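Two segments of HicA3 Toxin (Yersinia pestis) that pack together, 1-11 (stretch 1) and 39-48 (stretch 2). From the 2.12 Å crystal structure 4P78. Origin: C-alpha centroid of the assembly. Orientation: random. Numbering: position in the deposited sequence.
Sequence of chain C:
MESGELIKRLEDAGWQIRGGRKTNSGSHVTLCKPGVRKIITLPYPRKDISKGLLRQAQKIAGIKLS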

ATOM      1  N   MET C   1     -20.300  14.267  -1.853  1.00 31.82           N
ATOM      2  CA  MET C   1     -20.839  13.940  -3.168  1.00 30.98           C
ATOM      3  C   MET C   1     -20.984  12.430  -3.368  1.00 33.41           C
ATOM      4  O   MET C   1     -20.124  11.656  -2.938  1.00 29.90           O
ATOM      5  CB  MET C   1     -19.954  14.526  -4.267  1.00 33.35           C
ATOM      6  CG  MET C   1     -20.512  14.333  -5.665  1.00 32.11           C
ATOM      7  SD  MET C   1     -19.451  15.038  -6.926  1.00 33.47           S
ATOM      8  CE  MET C   1     -19.091  16.647  -6.219  1.00 28.46           C
ATOM      9  N   GLU C   2     -22.077  12.023  -4.019  1.00 28.90           N
ATOM     10  CA  GLU C   2     -22.327  10.621  -4.337  1.00 29.58           C
ATOM     11  C   GLU C   2     -21.969  10.303  -5.776  1.00 28.80           C
ATOM     12  O   GLU C   2     -21.770  11.208  -6.580  1.00 30.00           O
ATOM     13  CB  GLU C   2     -23.795  10.258  -4.121  1.00 31.41           C
ATOM     14  CG  GLU C   2     -24.376  10.632  -2.788  1.00 37.76           C
ATOM     15  CD  GLU C   2     -25.860  10.331  -2.738  1.00 44.04           C
ATOM     16  OE1 GLU C   2     -26.563  10.632  -3.734  1.00 44.67           O
ATOM     17  OE2 GLU C   2     -26.317   9.776  -1.714  1.00 49.33           O
ATOM     18  N   SER C   3     -21.929   9.008  -6.092  1.00 27.55           N
ATOM     19  CA  SER C   3     -21.627   8.531  -7.434  1.00 27.31           C
ATOM     20  C   SER C   3     -22.514   9.190  -8.471  1.00 30.06           C
ATOM     21  O   SER C   3     -22.036   9.614  -9.529  1.00 30.32           O
ATOM     22  CB  SER C   3     -21.791   7.013  -7.522  1.00 29.68           C
ATOM     23  OG  SER C   3     -20.728   6.348  -6.872  1.00 33.73           O
ATOM     24  N   GLY C   4     -23.799   9.288  -8.145  1.00 28.07           N
ATOM     25  CA  GLY C   4     -24.796   9.819  -9.055  1.00 27.79           C
ATOM     26  C   GLY C   4     -24.539  11.256  -9.430  1.00 29.47           C
ATOM     27  O   GLY C   4     -24.644  11.618 -10.604  1.00 30.67           O
ATOM     28  N   GLU C   5     -24.197  12.081  -8.446  1.00 27.22           N
ATOM     29  CA  GLU C   5     -23.897  13.479  -8.735  1.00 30.24           C
ATOM     30  C   GLU C   5     -22.598  13.628  -9.553  1.00 31.04           C
ATOM     31  O   GLU C   5     -22.512  14.492 -10.432  1.00 33.17           O
ATOM     32  CB  GLU C   5     -23.794  14.300  -7.452  1.00 28.54           C
ATOM     33  CG  GLU C   5     -23.663  15.790  -7.738  1.00 35.53           C
ATOM     34  CD  GLU C   5     -23.399  16.618  -6.500  1.00 43.22           C
ATOM     35  OE1 GLU C   5     -23.786  16.183  -5.392  1.00 44.64           O
ATOM     36  OE2 GLU C   5     -22.806  17.712  -6.639  1.00 47.53           O
ATOM     37  N   LEU C   6     -21.602  12.786  -9.278  1.00 27.44           N
ATOM     38  CA  LEU C   6     -20.348  12.815 -10.041  1.00 26.13           C
ATOM     39  C   LEU C   6     -20.595  12.475 -11.511  1.00 24.86           C
ATOM     40  O   LEU C   6     -20.097  13.154 -12.405  1.00 22.83           O
ATOM     41  CB  LEU C   6     -19.314  11.845  -9.439  1.00 25.20           C
ATOM     42  CG  LEU C   6     -18.028  11.641 -10.262  1.00 27.43           C
ATOM     43  CD1 LEU C   6     -17.392  12.976 -10.620  1.00 20.66           C
ATOM     44  CD2 LEU C   6     -17.027  10.747  -9.505  1.00 25.37           C
ATOM     45  N   ILE C   7     -21.369  11.421 -11.749  1.00 24.40           N
ATOM     46  CA  ILE C   7     -21.758  11.021 -13.104  1.00 28.05           C
ATOM     47  C   ILE C   7     -22.478  12.160 -13.848  1.00 28.16           C
ATOM     48  O   ILE C   7     -22.190  12.438 -15.017  1.00 26.16           O
ATOM     49  CB  ILE C   7     -22.658   9.756 -13.069  1.00 29.81           C
ATOM     50  CG1 ILE C   7     -21.854   8.539 -12.591  1.00 25.60           C
ATOM     51  CG2 ILE C   7     -23.299   9.495 -14.433  1.00 29.82           C
ATOM     52  CD1 ILE C   7     -22.657   7.251 -12.538  1.00 28.53           C
ATOM     53  N   LYS C   8     -23.389  12.847 -13.169  1.00 27.75           N
ATOM     54  CA  LYS C   8     -24.073  13.969 -13.818  1.00 28.52           C
ATOM     55  C   LYS C   8     -23.126  15.158 -14.050  1.00 27.88           C
ATOM     56  O   LYS C   8     -23.238  15.841 -15.060  1.00 26.14           O
ATOM     57  CB  LYS C   8     -25.310  14.361 -13.011  1.00 34.67           C
ATOM     58  CG  LYS C   8     -26.339  13.204 -12.964  1.00 39.64           C
ATOM     59  CD  LYS C   8     -27.194  13.187 -11.688  1.00 42.60           C
ATOM     60  CE  LYS C   8     -27.893  11.835 -11.520  1.00 46.76           C
ATOM     61  NZ  LYS C   8     -28.364  11.593 -10.117  1.00 50.71           N
ATOM     62  N   ARG C   9     -22.145  15.364 -13.172  1.00 27.68           N
ATOM     63  CA  ARG C   9     -21.125  16.372 -13.459  1.00 25.20           C
ATOM     64  C   ARG C   9     -20.256  15.970 -14.653  1.00 25.34           C
ATOM     65  O   ARG C   9     -19.824  16.827 -15.430  1.00 25.69           O
ATOM     66  CB  ARG C   9     -20.260  16.633 -12.228  1.00 29.04           C
ATOM     67  CG  ARG C   9     -20.991  17.436 -11.163  1.00 27.78           C
ATOM     68  CD  ARG C   9     -20.201  17.509  -9.880  1.00 35.28           C
ATOM     69  NE  ARG C   9     -20.953  18.189  -8.831  1.00 37.46           N
ATOM     70  CZ  ARG C   9     -21.002  19.506  -8.697  1.00 39.49           C
ATOM     71  NH1 ARG C   9     -20.337  20.282  -9.545  1.00 43.28           N
ATOM     72  NH2 ARG C   9     -21.712  20.049  -7.718  1.00 38.68           N
ATOM     73  N   LEU C  10     -20.020  14.671 -14.819  1.00 23.48           N
ATOM     74  CA  LEU C  10     -19.261  14.183 -15.973  1.00 24.52           C
ATOM     75  C   LEU C  10     -20.068  14.354 -17.272  1.00 27.67           C
ATOM     76  O   LEU C  10     -19.513  14.678 -18.329  1.00 24.51           O
ATOM     77  CB  LEU C  10     -18.853  12.719 -15.768  1.00 24.48           C
ATOM     78  CG  LEU C  10     -17.706  12.493 -14.764  1.00 29.07           C
ATOM     79  CD1 LEU C  10     -17.627  11.055 -14.290  1.00 22.43           C
ATOM     80  CD2 LEU C  10     -16.384  12.885 -15.402  1.00 27.93           C
ATOM     81  N   GLU C  11     -21.378  14.151 -17.185  1.00 24.74           N
ATOM     82  CA  GLU C  11     -22.255  14.348 -18.333  1.00 26.25           C
ATOM     83  C   GLU C  11     -22.293  15.819 -18.727  1.00 26.42           C
ATOM     84  O   GLU C  11     -22.298  16.142 -19.912  1.00 30.82           O
ATOM     85  CB  GLU C  11     -23.666  13.840 -18.038  1.00 27.62           C
ATOM     86  CG  GLU C  11     -23.770  12.326 -18.001  1.00 28.67           C
ATOM     87  CD  GLU C  11     -25.171  11.867 -17.649  1.00 35.56           C
ATOM     88  OE1 GLU C  11     -25.809  12.538 -16.811  1.00 29.05           O
ATOM     89  OE2 GLU C  11     -25.635  10.852 -18.217  1.00 34.77           O
ATOM     90  N   ILE C  39     -11.507   6.286 -21.623  1.00 26.85           N
ATOM     91  CA  ILE C  39     -12.543   5.711 -20.780  1.00 22.39           C
ATOM     92  C   ILE C  39     -12.374   6.248 -19.371  1.00 25.68           C
ATOM     93  O   ILE C  39     -11.247   6.423 -18.895  1.00 25.63           O
ATOM     94  CB  ILE C  39     -12.481   4.157 -20.760  1.00 24.11           C
ATOM     95  CG1 ILE C  39     -12.821   3.572 -22.134  1.00 24.30           C
ATOM     96  CG2 ILE C  39     -13.413   3.581 -19.687  1.00 25.18           C
ATOM     97  CD1 ILE C  39     -14.286   3.625 -22.493  1.00 25.79           C
ATOM     98  N   ILE C  40     -13.485   6.534 -18.705  1.00 22.57           N
ATOM     99  CA  ILE C  40     -13.455   6.731 -17.265  1.00 22.24           C
ATOM    100  C   ILE C  40     -14.159   5.552 -16.605  1.00 25.31           C
ATOM    101  O   ILE C  40     -15.281   5.207 -16.971  1.00 23.49           O
ATOM    102  CB  ILE C  40     -14.099   8.065 -16.853  1.00 22.94           C
ATOM    103  CG1 ILE C  40     -13.246   9.216 -17.386  1.00 20.79           C
ATOM    104  CG2 ILE C  40     -14.230   8.165 -15.316  1.00 20.83           C
ATOM    105  CD1 ILE C  40     -13.744  10.569 -17.023  1.00 28.09           C
ATOM    106  N   THR C  41     -13.464   4.900 -15.672  1.00 20.70           N
ATOM    107  CA  THR C  41     -14.046   3.817 -14.886  1.00 20.81           C
ATOM    108  C   THR C  41     -14.243   4.280 -13.444  1.00 22.03           C
ATOM    109  O   THR C  41     -13.277   4.631 -12.749  1.00 22.70           O
ATOM    110  CB  THR C  41     -13.160   2.529 -14.903  1.00 22.60           C
ATOM    111  OG1 THR C  41     -12.958   2.086 -16.249  1.00 21.52           O
ATOM    112  CG2 THR C  41     -13.815   1.415 -14.112  1.00 23.13           C
ATOM    113  N   LEU C  42     -15.501   4.279 -13.009  1.00 23.50           N
ATOM    114  CA  LEU C  42     -15.893   4.716 -11.668  1.00 24.81           C
ATOM    115  C   LEU C  42     -16.426   3.584 -10.808  1.00 22.68           C
ATOM    116  O   LEU C  42     -17.181   2.742 -11.290  1.00 24.82           O
ATOM    117  CB  LEU C  42     -16.982   5.790 -11.744  1.00 28.85           C
ATOM    118  CG  LEU C  42     -16.637   7.164 -12.288  1.00 30.15           C
ATOM    119  CD1 LEU C  42     -17.898   8.030 -12.311  1.00 28.50           C
ATOM    120  CD2 LEU C  42     -15.572   7.756 -11.384  1.00 25.05           C
ATOM    121  N   PRO C  43     -16.057   3.577  -9.516  1.00 22.56           N
ATOM    122  CA  PRO C  43     -16.739   2.696  -8.560  1.00 23.47           C
ATOM    123  C   PRO C  43     -18.189   3.150  -8.375  1.00 24.65           C
ATOM    124  O   PRO C  43     -18.441   4.353  -8.354  1.00 24.44           O
ATOM    125  CB  PRO C  43     -15.944   2.881  -7.264  1.00 20.10           C
ATOM    126  CG  PRO C  43     -15.373   4.263  -7.370  1.00 24.22           C
ATOM    127  CD  PRO C  43     -15.107   4.493  -8.856  1.00 21.38           C
ATOM    128  N   TYR C  44     -19.125   2.223  -8.227  1.00 26.52           N
ATOM    129  CA  TYR C  44     -20.531   2.616  -8.115  1.00 25.28           C
ATOM    130  C   TYR C  44     -21.330   1.518  -7.412  1.00 25.43           C
ATOM    131  O   TYR C  44     -21.099   0.329  -7.646  1.00 27.35           O
ATOM    132  CB  TYR C  44     -21.095   2.936  -9.523  1.00 28.71           C
ATOM    133  CG  TYR C  44     -22.613   2.964  -9.644  1.00 27.26           C
ATOM    134  CD1 TYR C  44     -23.326   4.150  -9.511  1.00 24.94           C
ATOM    135  CD2 TYR C  44     -23.322   1.799  -9.900  1.00 27.90           C
ATOM    136  CE1 TYR C  44     -24.704   4.170  -9.618  1.00 25.98           C
ATOM    137  CE2 TYR C  44     -24.695   1.805 -10.007  1.00 28.02           C
ATOM    138  CZ  TYR C  44     -25.379   2.986  -9.865  1.00 26.51           C
ATOM    139  OH  TYR C  44     -26.739   2.965  -9.972  1.00 25.98           O
ATOM    140  N   PRO C  45     -22.263   1.905  -6.532  1.00 26.33           N
ATOM    141  CA  PRO C  45     -22.564   3.274  -6.103  1.00 26.58           C
ATOM    142  C   PRO C  45     -21.837   3.656  -4.808  1.00 29.44           C
ATOM    143  O   PRO C  45     -21.606   2.795  -3.962  1.00 34.01           O
ATOM    144  CB  PRO C  45     -24.075   3.228  -5.887  1.00 28.57           C
ATOM    145  CG  PRO C  45     -24.306   1.812  -5.364  1.00 26.02           C
ATOM    146  CD  PRO C  45     -23.252   0.940  -6.012  1.00 27.99           C
ATOM    147  N   ARG C  46     -21.478   4.926  -4.658  1.00 25.34           N
ATOM    148  CA  ARG C  46     -20.776   5.388  -3.466  1.00 27.82           C
ATOM    149  C   ARG C  46     -21.543   6.545  -2.841  1.00 28.51           C
ATOM    150  O   ARG C  46     -22.028   7.420  -3.557  1.00 26.37           O
ATOM    151  CB  ARG C  46     -19.344   5.837  -3.808  1.00 25.75           C
ATOM    152  CG  ARG C  46     -18.537   4.840  -4.617  1.00 27.40           C
ATOM    153  CD  ARG C  46     -18.439   3.507  -3.888  1.00 32.18           C
ATOM    154  NE  ARG C  46     -17.703   3.625  -2.635  1.00 30.94           N
ATOM    155  CZ  ARG C  46     -17.590   2.644  -1.746  1.00 32.94           C
ATOM    156  NH1 ARG C  46     -18.181   1.477  -1.964  1.00 35.15           N
ATOM    157  NH2 ARG C  46     -16.893   2.834  -0.637  1.00 28.14           N
ATOM    158  N   LYS C  47     -21.628   6.571  -1.512  1.00 31.59           N
ATOM    159  CA  LYS C  47     -22.332   7.646  -0.812  1.00 31.73           C
ATOM    160  C   LYS C  47     -21.432   8.855  -0.565  1.00 31.58           C
ATOM    161  O   LYS C  47     -21.905   9.935  -0.221  1.00 29.33           O
ATOM    162  CB  LYS C  47     -22.883   7.146   0.528  1.00 31.46           C
ATOM    163  CG  LYS C  47     -23.758   5.909   0.425  1.00 36.85           C
ATOM    164  CD  LYS C  47     -23.139   4.756   1.212  1.00 53.52           C
ATOM    165  CE  LYS C  47     -24.195   3.855   1.845  1.00 60.19           C
ATOM    166  NZ  LYS C  47     -23.578   2.624   2.440  1.00 58.73           N
ATOM    167  N   ASP C  48     -20.130   8.659  -0.722  1.00 29.84           N
ATOM    168  CA  ASP C  48     -19.152   9.708  -0.455  1.00 29.29           C
ATOM    169  C   ASP C  48     -17.944   9.476  -1.341  1.00 26.01           C
ATOM    170  O   ASP C  48     -17.569   8.334  -1.605  1.00 25.50           O
ATOM    171  CB  ASP C  48     -18.734   9.722   1.027  1.00 31.52           C
ATOM    172  CG  ASP C  48     -17.868  10.931   1.383  1.00 34.99           C
ATOM    173  OD1 ASP C  48     -18.255  12.072   1.049  1.00 35.62           O
ATOM    174  OD2 ASP C  48     -16.792  10.749   1.990  1.00 36.47           O
TER

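The helix that starts at Ser 3 packs against the strand that includes Ile 40 and Leu 42, with the two N-to-C directions at 155°, close to antiparallel, and an axial approach of 9.6 Å. That spacing leaves a layer for side chains. At the helix start the backbones themselves close in: CA of Glu 2 and CA of Lys 47 are 4.6 Å apart, whereas CA of Leu 10 and CA of Ile 40 are 9.5 Å apart.

Ser 3 fills the narrow end. Its CA-to-CB bond points toward stretch 2, and chi1 of -74° (m) brings OG to 2.7 Å from N of Arg 46, which donates to it at 135°. In return, N of Ser 3 donates to O of Arg 46 (3.0 Å, 159°), so each residue gives one backbone N-H to the other. This uses an amide of the first helical turn, where no preceding turn supplies a carbonyl. OG of Ser 3 also makes a weak hydrogen bond to O of Pro 43 at 3.4 Å, while CB of Ser 3 meets the edge of the Tyr 44 ring, 3.8 Å from CD1.

Beyond this polar end the contact is apolar. Leu 42, in the m,t rotamer, points toward the helix and meets three residues: its CD2 lies 3.8 Å from CD2 of Leu 6, and its CD1 lies 4.0 Å from CG1 of Ile 7 and 3.6 Å from CD1 of Leu 10. Leu 10, also m,t, reaches Ile 40 with its other methyl, CD2 to CD1 at 3.9 Å. Leu 6, in t,p, turns CD2 to Leu 42, while its CD1 stays more than 5 Å from both Leu 42 methyls. Ile 7 leaves the backbone sideways, but its m,t conformation carries the chain end nearer, placing CD1 4.4 Å from CD1 of Tyr 44.

Arg 9 and Glu 5 remain out of reach of the strand; one helical turn apart, they form a salt bridge, NH2 of Arg 9 to OE2 of Glu 5 at 2.8 Å.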